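Local coordinates for protein alpha,alpha-trehalose-phosphate synthase (UDP-forming) (Burkholderia xenovorans, PDB 5HXA) that belongs to glycosyltransferase family 20 and adopts the GT-B fold, in which two Rossmann-like domains face each other, at residues Phe48-Glu53 against Val74-Arg79; Lys265-Val270 against Gly298-Val303. All blocks are in the same frame, centred on the assembly; numbering follows the deposited sequence.

Interaction 1: Phe48-Glu53 against Val74-Arg79. With EDO (1,2-ethanediol), chain J; EDO (1,2-ethanediol), chain B.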
loop_
_atom_site.group_PDB
_atom_site.type_symbol
_atom_site.label_atom_id
_atom_site.label_comp_id
_atom_site.label_asym_id
_atom_site.label_seq_id
_atom_site.Cartn_x
_atom_site.Cartn_y
_atom_site.Cartn_z
ATOM N N PHE A 48 7.785 23.677 -23.290
ATOM C CA PHE A 48 9.180 23.508 -22.917
ATOM C C PHE A 48 9.381 22.171 -22.219
ATOM O O PHE A 48 8.511 21.704 -21.475
ATOM C CB PHE A 48 9.641 24.662 -21.999
ATOM C CG PHE A 48 11.002 24.456 -21.389
ATOM C CD1 PHE A 48 12.147 24.871 -22.056
ATOM C CD2 PHE A 48 11.136 23.861 -20.143
ATOM C CE1 PHE A 48 13.397 24.686 -21.494
ATOM C CE2 PHE A 48 12.380 23.672 -19.578
ATOM C CZ PHE A 48 13.510 24.080 -20.248
ATOM N N GLY A 49 10.531 21.556 -22.457
ATOM C CA GLY A 49 10.892 20.367 -21.713
ATOM C C GLY A 49 11.999 19.584 -22.395
ATOM O O GLY A 49 12.657 20.061 -23.319
ATOM N N TRP A 50 12.185 18.363 -21.900
ATOM C CA TRP A 50 13.154 17.436 -22.473
ATOM C C TRP A 50 12.673 16.927 -23.825
ATOM O O TRP A 50 11.488 16.649 -24.022
ATOM C CB TRP A 50 13.382 16.269 -21.510
ATOM C CG TRP A 50 14.255 15.155 -22.015
ATOM C CD1 TRP A 50 15.477 15.269 -22.623
ATOM C CD2 TRP A 50 13.995 13.748 -21.900
ATOM N NE1 TRP A 50 15.978 14.021 -22.910
ATOM C CE2 TRP A 50 15.090 13.072 -22.470
ATOM C CE3 TRP A 50 12.939 12.996 -21.366
ATOM C CZ2 TRP A 50 15.153 11.681 -22.537
ATOM C CZ3 TRP A 50 13.005 11.618 -21.431
ATOM C CH2 TRP A 50 14.104 10.975 -22.018
ATOM N N SER A 51 13.606 16.809 -24.764
ATOM C CA SER A 51 13.287 16.364 -26.114
ATOM C C SER A 51 13.105 14.857 -26.229
ATOM O O SER A 51 12.696 14.385 -27.292
ATOM C CB SER A 51 14.395 16.783 -27.070
ATOM O OG SER A 51 15.584 16.104 -26.717
ATOM N N GLY A 52 13.419 14.093 -25.186
ATOM C CA GLY A 52 13.400 12.651 -25.286
ATOM C C GLY A 52 14.689 12.035 -25.782
ATOM O O GLY A 52 14.785 10.803 -25.842
ATOM N N GLU A 53 15.681 12.845 -26.135
ATOM C CA GLU A 53 16.952 12.355 -26.644
ATOM C C GLU A 53 18.043 12.525 -25.597
ATOM O O GLU A 53 18.022 13.468 -24.798
ATOM C CB GLU A 53 17.365 13.092 -27.928
ATOM C CG GLU A 53 16.373 12.975 -29.082
ATOM C CD GLU A 53 15.892 11.547 -29.312
ATOM O OE1 GLU A 53 14.664 11.349 -29.457
ATOM O OE2 GLU A 53 16.737 10.625 -29.342
ATOM N N VAL A 74 15.329 20.504 -24.819
ATOM C CA VAL A 74 16.727 20.237 -24.505
ATOM C C VAL A 74 16.934 18.735 -24.375
ATOM O O VAL A 74 16.015 17.978 -24.052
ATOM C CB VAL A 74 17.195 20.929 -23.205
ATOM C CG1 VAL A 74 17.191 22.431 -23.351
ATOM C CG2 VAL A 74 16.325 20.505 -22.051
ATOM N N GLY A 75 18.173 18.311 -24.620
ATOM C CA GLY A 75 18.559 16.946 -24.336
ATOM C C GLY A 75 19.102 16.784 -22.924
ATOM O O GLY A 75 19.357 17.749 -22.204
ATOM N N LEU A 76 19.278 15.528 -22.531
ATOM C CA LEU A 76 19.853 15.174 -21.245
ATOM C C LEU A 76 21.015 14.221 -21.470
ATOM O O LEU A 76 20.981 13.394 -22.384
ATOM C CB LEU A 76 18.824 14.503 -20.330
ATOM C CG LEU A 76 17.613 15.310 -19.864
ATOM C CD1 LEU A 76 16.674 14.415 -19.065
ATOM C CD2 LEU A 76 18.058 16.496 -19.030
ATOM N N THR A 77 22.041 14.333 -20.630
ATOM C CA THR A 77 23.101 13.336 -20.664
ATOM C C THR A 77 22.547 11.978 -20.242
ATOM O O THR A 77 21.465 11.875 -19.656
ATOM C CB THR A 77 24.257 13.727 -19.742
ATOM O OG1 THR A 77 23.804 13.715 -18.386
ATOM C CG2 THR A 77 24.783 15.118 -20.084
ATOM N N LYS A 78 23.303 10.921 -20.550
ATOM C CA LYS A 78 22.887 9.589 -20.117
ATOM C C LYS A 78 22.761 9.514 -18.598
ATOM O O LYS A 78 21.822 8.899 -18.080
ATOM C CB LYS A 78 23.863 8.520 -20.616
ATOM C CG LYS A 78 23.506 7.122 -20.109
ATOM C CD LYS A 78 24.469 6.045 -20.591
ATOM C CE LYS A 78 24.261 4.740 -19.821
ATOM N NZ LYS A 78 22.827 4.322 -19.770
ATOM N N ARG A 79 23.696 10.133 -17.868
ATOM C CA ARG A 79 23.632 10.113 -16.408
ATOM C C ARG A 79 22.385 10.823 -15.895
ATOM O O ARG A 79 21.718 10.336 -14.971
ATOM C CB ARG A 79 24.885 10.755 -15.812
ATOM C CG ARG A 79 24.883 10.801 -14.282
ATOM C CD ARG A 79 26.213 11.314 -13.732
ATOM N NE ARG A 79 26.324 12.769 -13.825
ATOM C CZ ARG A 79 26.349 13.590 -12.777
ATOM N NH1 ARG A 79 26.284 13.099 -11.543
ATOM N NH2 ARG A 79 26.452 14.902 -12.966
HETATM C C1 EDO J . 27.450 13.240 -18.073
HETATM O O1 EDO J . 27.367 13.838 -16.774
HETATM C C2 EDO J . 27.509 11.719 -17.960
HETATM O O2 EDO J . 26.680 11.118 -18.968
HETATM C C1 EDO B . 27.334 9.263 -8.467
HETATM O O1 EDO B . 26.195 8.470 -8.823
HETATM C C2 EDO B . 27.589 10.311 -9.541
HETATM O O2 EDO B . 26.515 11.256 -9.540
#

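Interaction 2: Lys265-Val270 against Gly298-Val303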
loop_
_atom_site.group_PDB
_atom_site.type_symbol
_atom_site.label_atom_id
_atom_site.label_comp_id
_atom_site.label_asym_id
_atom_site.label_seq_id
_atom_site.Cartn_x
_atom_site.Cartn_y
_atom_site.Cartn_z
ATOM N N LYS A 265 -18.827 -13.095 -29.357
ATOM C CA LYS A 265 -18.743 -11.790 -28.722
ATOM C C LYS A 265 -17.286 -11.486 -28.404
ATOM O O LYS A 265 -16.502 -12.394 -28.136
ATOM C CB LYS A 265 -19.574 -11.762 -27.443
ATOM C CG LYS A 265 -21.026 -12.137 -27.663
ATOM C CD LYS A 265 -21.874 -10.913 -27.789
ATOM C CE LYS A 265 -23.356 -11.261 -27.685
ATOM N NZ LYS A 265 -24.181 -10.048 -27.495
ATOM N N LEU A 266 -16.940 -10.198 -28.406
ATOM C CA LEU A 266 -15.565 -9.731 -28.241
ATOM C C LEU A 266 -15.429 -8.908 -26.964
ATOM O O LEU A 266 -16.119 -7.895 -26.800
ATOM C CB LEU A 266 -15.144 -8.896 -29.456
ATOM C CG LEU A 266 -13.837 -8.104 -29.395
ATOM C CD1 LEU A 266 -12.671 -9.041 -29.120
ATOM C CD2 LEU A 266 -13.632 -7.342 -30.710
ATOM N N ILE A 267 -14.532 -9.331 -26.074
ATOM C CA ILE A 267 -14.134 -8.540 -24.911
ATOM C C ILE A 267 -12.799 -7.892 -25.238
ATOM O O ILE A 267 -11.837 -8.585 -25.572
ATOM C CB ILE A 267 -14.011 -9.397 -23.643
ATOM C CG1 ILE A 267 -15.303 -10.171 -23.368
ATOM C CG2 ILE A 267 -13.658 -8.505 -22.441
ATOM C CD1 ILE A 267 -15.143 -11.228 -22.261
ATOM N N MET A 268 -12.731 -6.571 -25.158
ATOM C CA MET A 268 -11.543 -5.841 -25.567
ATOM C C MET A 268 -10.878 -5.220 -24.345
ATOM O O MET A 268 -11.535 -4.560 -23.533
ATOM C CB MET A 268 -11.905 -4.768 -26.597
ATOM C CG MET A 268 -10.765 -3.858 -26.957
ATOM S SD MET A 268 -9.533 -4.771 -27.904
ATOM C CE MET A 268 -10.428 -5.032 -29.433
ATOM N N SER A 269 -9.567 -5.417 -24.235
ATOM C CA SER A 269 -8.773 -4.918 -23.122
ATOM C C SER A 269 -7.499 -4.325 -23.704
ATOM O O SER A 269 -6.793 -4.994 -24.468
ATOM C CB SER A 269 -8.487 -6.066 -22.137
ATOM O OG SER A 269 -7.581 -5.691 -21.125
ATOM N N VAL A 270 -7.228 -3.054 -23.409
ATOM C CA VAL A 270 -6.074 -2.353 -23.972
ATOM C C VAL A 270 -5.367 -1.637 -22.826
ATOM O O VAL A 270 -5.981 -0.815 -22.139
ATOM C CB VAL A 270 -6.486 -1.344 -25.064
ATOM C CG1 VAL A 270 -5.256 -0.634 -25.642
ATOM C CG2 VAL A 270 -7.296 -2.023 -26.175
ATOM N N GLY A 298 -16.049 -21.002 -26.953
ATOM C CA GLY A 298 -16.185 -20.875 -28.394
ATOM C C GLY A 298 -17.137 -19.785 -28.845
ATOM O O GLY A 298 -17.354 -19.637 -30.054
ATOM N N ARG A 299 -17.720 -19.026 -27.915
ATOM C CA ARG A 299 -18.688 -17.983 -28.236
ATOM C C ARG A 299 -18.236 -16.609 -27.777
ATOM O O ARG A 299 -18.950 -15.621 -27.990
ATOM C CB ARG A 299 -20.049 -18.322 -27.621
ATOM C CG ARG A 299 -20.588 -19.642 -28.169
ATOM C CD ARG A 299 -22.076 -19.776 -27.965
ATOM N NE ARG A 299 -22.623 -20.792 -28.859
ATOM C CZ ARG A 299 -22.710 -22.083 -28.560
ATOM N NH1 ARG A 299 -22.297 -22.521 -27.378
ATOM N NH2 ARG A 299 -23.218 -22.935 -29.442
ATOM N N VAL A 300 -17.058 -16.520 -27.175
ATOM C CA VAL A 300 -16.503 -15.252 -26.723
ATOM C C VAL A 300 -14.993 -15.371 -26.820
ATOM O O VAL A 300 -14.434 -16.455 -26.642
ATOM C CB VAL A 300 -16.942 -14.912 -25.279
ATOM C CG1 VAL A 300 -16.456 -15.989 -24.296
ATOM C CG2 VAL A 300 -16.416 -13.525 -24.862
ATOM N N SER A 301 -14.331 -14.254 -27.116
ATOM C CA SER A 301 -12.882 -14.181 -27.036
ATOM C C SER A 301 -12.470 -12.919 -26.300
ATOM O O SER A 301 -13.170 -11.901 -26.326
ATOM C CB SER A 301 -12.224 -14.176 -28.420
ATOM O OG SER A 301 -12.655 -15.278 -29.189
ATOM N N LEU A 302 -11.312 -12.993 -25.664
ATOM C CA LEU A 302 -10.682 -11.841 -25.041
ATOM C C LEU A 302 -9.516 -11.402 -25.912
ATOM O O LEU A 302 -8.570 -12.169 -26.119
ATOM C CB LEU A 302 -10.196 -12.185 -23.636
ATOM C CG LEU A 302 -9.316 -11.141 -22.958
ATOM C CD1 LEU A 302 -10.106 -9.829 -22.721
ATOM C CD2 LEU A 302 -8.782 -11.717 -21.649
ATOM N N VAL A 303 -9.566 -10.170 -26.410
ATOM C CA VAL A 303 -8.412 -9.578 -27.072
ATOM C C VAL A 303 -7.732 -8.661 -26.065
ATOM O O VAL A 303 -8.377 -7.777 -25.488
ATOM C CB VAL A 303 -8.807 -8.821 -28.349
ATOM C CG1 VAL A 303 -7.627 -7.999 -28.855
ATOM C CG2 VAL A 303 -9.240 -9.812 -29.436
#

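Interaction 1: Phe48-Glu53 against Val74-Arg79
Trp50 and Leu76 carry the side-chain part of this contact. Leu76 lies against one face of the indole, its CD1 standing 3.7 Å from the centroid of the Trp50 five-membered ring and only 3° off the ring normal, a CH-pi contact in which the two side chains cross at about a right angle. The ring is presented this way because Trp50 CG is anti to its own backbone N (chi1 174°), which carries the indole out to Leu76. At the ring edge sit Gly75 CA, in the ring plane, and Val74 O, which comes within 3.1 Å of Trp50 CD1. On the opposite face Gly52 N lies over the rim.

The backbone sets this geometry. Val74 N donates to Gly49 O at 3.1 Å and Ser51 N to Val74 O at 2.8 Å, flanking Trp50 in a single parallel bridge with Val74. Past it the chain turns a corner at Gly52, and Glu53 O becomes a shared acceptor: it takes Trp50 NE1 at 2.8 Å, from above the carbonyl plane, and more weakly Leu76 N at 3.3 Å. The indole is thus fixed both by its face and by its N-H. Gly49, with phi 163°, has a backbone shape at which a CB would collide with the preceding carbonyl O.

Farther out, the ring of Tyr85 meets Trp50, while Val74 packs on Leu121 of helix 108-126. Arg79 holds two 1,2-ethanediol molecules, probably from the crystallisation liquor, through weak hydrogen bonds: N and NE to one, NH1 to the other. Thr77 is the N-cap of helix 78-97, its OG1 bonded to Asp80 N. The arrangement is a short parallel pairing beside strand 69-76, second from one edge of the mixed sheet of the N-terminal Rossmann-like domain, where that strand leads into helix 78-97.

Interaction 2: Lys265-Val270 against Gly298-Val303
Lys265-Val270 and Val300-Val303 are neighbouring parallel strands of a beta-alpha-beta unit, joined through helix 279-292 and belonging to the six-stranded parallel sheet of the C-terminal Rossmann-like domain. Their axes run 4.9 Å apart at closest approach and their N-to-C directions are inclined by 16°, a close in-sheet pairing.

Backbone hydrogen bonds form a regular ladder. Lys265, Ile267 and Ser269 donate N-H to the carbonyls of Arg299, Ser301 and Val303; in return, Ser301 N and Val303 N donate to Lys265 O and Ile267 O. Ile267 is therefore gripped through both N and O, with Ile267 N to Ser301 O at 2.9 Å and 174° at the hydrogen. Four of the five donors lie nearly along the C=O axis of their acceptors; Lys265 N instead approaches Arg299 O tilted 34° from the carbonyl plane, where the second segment is still loop. Two CA-H...O contacts, from Val300 CA to Lys265 O and from Leu302 CA to Ile267 O, add to the ladder.

Apolar contacts lie on both faces. On that of Lys265 and Ile267, Ile267 touches Val300 with CD1 and Leu302 with CG2, a junction that Phe286 of helix 279-292 also covers. The other face brings Leu266 CD1 to 3.5 Å from Val303 CG2, and Met268 lies alongside Val303, pointing the same way. Bends at chi2 and chi3 fold the Met268 chain back toward its neighbour, SD 3.9 Å from Val303 CG1.

Polar side chains find their partners beyond the pair: the hydroxyl of Ser269 is hydrogen-bonded through OG to Gln304 OE1 and Arg282 NH1.

Overall arrangement
Interactions 1 and 2 lie in different Rossmann-like domains, with centres 40 Å apart and nearest atoms about 22 Å apart, so neither touches the other. Their chemistry differs with their place in the fold. Interaction 2 is interior: eight of its ten touching residues are buried, and five backbone bonds bind two adjacent strands along their length, with aliphatic groups packed on both faces. Interaction 1 is only partly buried; its single bridge gives way to a turn, after which the indole N-H and a weak backbone bond share one carbonyl. The buried areas follow the same order, 306 Å² for interaction 1 and 443 Å² for interaction 2. Both pairings are parallel, but only 265-270 with 298-303 forms part of a beta-alpha-beta unit; no helix intervenes between 48-53 and 74-79.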